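Local coordinates for protein beta-glucosidase (Pseudoalteromonas sp., PDB 3F95) that is an exo-1,3/1,4-beta-glucanase, probably with beta-glucosidase activity, represented here by its extra C-terminal beta-sandwich domain alone, a module resembling galactose-binding domains, at residues A[50-54]-A[55-59]. Numbering follows the deposited sequence. Where two conformers were deposited one is given.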
loop_
_atom_site.group_PDB
_atom_site.type_symbol
_atom_site.label_atom_id
_atom_site.label_comp_id
_atom_site.label_asym_id
_atom_site.label_seq_id
_atom_site.Cartn_x
_atom_site.Cartn_y
_atom_site.Cartn_z
ATOM N N VAL A 50 -13.815 3.490 -2.084
ATOM C CA VAL A 50 -14.592 3.227 -0.868
ATOM C C VAL A 50 -14.607 4.536 -0.037
ATOM O O VAL A 50 -13.804 5.457 -0.271
ATOM C CB VAL A 50 -13.996 2.063 -0.033
ATOM C CG1 VAL A 50 -14.009 0.738 -0.789
ATOM C CG2 VAL A 50 -12.598 2.373 0.456
ATOM N N ASN A 51 -15.503 4.599 0.935
ATOM C CA ASN A 51 -15.684 5.831 1.704
ATOM C C ASN A 51 -15.245 5.599 3.138
ATOM O O ASN A 51 -15.750 4.694 3.821
ATOM C CB ASN A 51 -17.148 6.284 1.636
ATOM C CG ASN A 51 -17.721 6.234 0.220
ATOM O OD1 ASN A 51 -17.098 6.677 -0.756
ATOM N ND2 ASN A 51 -18.919 5.664 0.103
ATOM N N LEU A 52 -14.264 6.365 3.586
ATOM C CA LEU A 52 -13.831 6.271 4.961
ATOM C C LEU A 52 -14.259 7.522 5.740
ATOM O O LEU A 52 -15.153 7.446 6.569
ATOM C CB LEU A 52 -12.337 6.041 5.033
ATOM C CG LEU A 52 -11.708 5.934 6.431
ATOM C CD1 LEU A 52 -12.479 4.931 7.317
ATOM C CD2 LEU A 52 -10.262 5.536 6.309
ATOM N N SER A 53 -13.611 8.650 5.470
ATOM C CA SER A 53 -13.951 9.912 6.126
ATOM C C SER A 53 -14.773 10.804 5.206
ATOM O O SER A 53 -15.505 11.679 5.680
ATOM C CB SER A 53 -12.679 10.635 6.578
ATOM O OG SER A 53 -12.045 9.937 7.636
ATOM N N TYR A 54 -14.663 10.563 3.892
ATOM C CA TYR A 54 -15.332 11.357 2.844
ATOM C C TYR A 54 -15.801 10.394 1.763
ATOM O O TYR A 54 -15.443 9.196 1.816
ATOM C CB TYR A 54 -14.360 12.403 2.226
ATOM C CG TYR A 54 -13.708 13.268 3.254
ATOM C CD1 TYR A 54 -14.317 14.454 3.683
ATOM C CD2 TYR A 54 -12.489 12.892 3.837
ATOM C CE1 TYR A 54 -13.729 15.234 4.676
ATOM C CE2 TYR A 54 -11.899 13.654 4.806
ATOM C CZ TYR A 54 -12.521 14.829 5.228
ATOM O OH TYR A 54 -11.899 15.574 6.187
ATOM N N GLN A 55 -16.601 10.863 0.803
ATOM C CA GLN A 55 -16.902 10.045 -0.384
ATOM C C GLN A 55 -15.590 9.795 -1.137
ATOM O O GLN A 55 -14.823 10.719 -1.391
ATOM C CB GLN A 55 -18.028 10.601 -1.321
ATOM C CG GLN A 55 -18.449 12.112 -1.236
ATOM C CD GLN A 55 -19.332 12.618 -2.418
ATOM O OE1 GLN A 55 -19.318 13.817 -2.769
ATOM N NE2 GLN A 55 -20.106 11.710 -3.019
ATOM N N GLU A 56 -15.333 8.527 -1.447
ATOM C CA GLU A 56 -14.207 8.112 -2.269
ATOM C C GLU A 56 -12.799 8.438 -1.774
ATOM O O GLU A 56 -11.888 8.567 -2.603
ATOM C CB GLU A 56 -14.399 8.599 -3.721
ATOM C CG GLU A 56 -15.735 8.135 -4.321
ATOM C CD GLU A 56 -15.686 8.086 -5.833
ATOM O OE1 GLU A 56 -15.289 9.097 -6.441
ATOM O OE2 GLU A 56 -16.044 7.041 -6.422
ATOM N N ASP A 57 -12.596 8.550 -0.450
ATOM C CA ASP A 57 -11.238 8.814 0.044
ATOM C C ASP A 57 -10.376 7.553 0.192
ATOM O O ASP A 57 -9.193 7.649 0.499
ATOM C CB ASP A 57 -11.225 9.645 1.342
ATOM C CG ASP A 57 -11.876 8.934 2.505
ATOM O OD1 ASP A 57 -12.695 8.022 2.268
ATOM O OD2 ASP A 57 -11.586 9.315 3.655
ATOM N N GLY A 58 -10.969 6.381 -0.044
ATOM C CA GLY A 58 -10.235 5.113 0.044
ATOM C C GLY A 58 -10.262 4.378 -1.295
ATOM O O GLY A 58 -11.043 4.712 -2.185
ATOM N N ARG A 59 -9.439 3.346 -1.415
ATOM C CA ARG A 59 -9.519 2.483 -2.583
ATOM C C ARG A 59 -9.579 1.056 -2.092
ATOM O O ARG A 59 -8.767 0.648 -1.250
ATOM C CB ARG A 59 -8.316 2.708 -3.497
ATOM C CG ARG A 59 -8.253 4.109 -4.112
ATOM C CD ARG A 59 -9.252 4.291 -5.269
ATOM N NE ARG A 59 -9.152 5.659 -5.807
ATOM C CZ ARG A 59 -9.715 6.731 -5.252
ATOM N NH1 ARG A 59 -10.424 6.617 -4.125
ATOM N NH2 ARG A 59 -9.564 7.925 -5.835
#
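With CG lodged between its own backbone N and carbonyl carbon (chi1 64°), Asp-57 turns its carboxylate back into the loop that carries Leu-52 and Ser-53, while Asn-51, its CG beside the backbone N (chi1 -46°), brings its amide oxygen to Glu-56. The carboxylate takes two consecutive amides, one on each oxygen: Leu-52 N gives a bond of 2.6 Å to the syn lone pair of Asp-57 OD1, and Ser-53 N lies 2.8 Å from Asp-57 OD2, also on the syn side but 21° out of the plane. Were Asp-57 an alanine, the amides of Leu-52 and Ser-53 would probably lose these acceptors and the loop would be freer to shift. Asn-51 OD1 receives Glu-56 N at 2.6 Å in a nearly straight bond. The stretch illustrates how side chains can brace a beta-hairpin connection: strands 45-50 and 58-63 of one sheet of the sandwich are joined by a loop that includes a type II turn from Tyr-54 to Asp-57, and Asp-57 and Gly-58 together face Val-50 as a classic beta bulge. Val-50 and Gly-58 form an antiparallel hydrogen-bonded pair, and Val-50 CG2 rests 3.6 Å from Gly-58 CA. The Tyr-54 ring stands about perpendicular to the carboxylate, Tyr-54 CD2 being 3.7 Å from Asp-57 OD2, and also makes a cation-pi contact with Arg-12. Arg-59 NH1 donates to Glu-56 O and Gly-58 O; Val-50 N reaches the latter oxygen from the opposite face of its carbonyl plane.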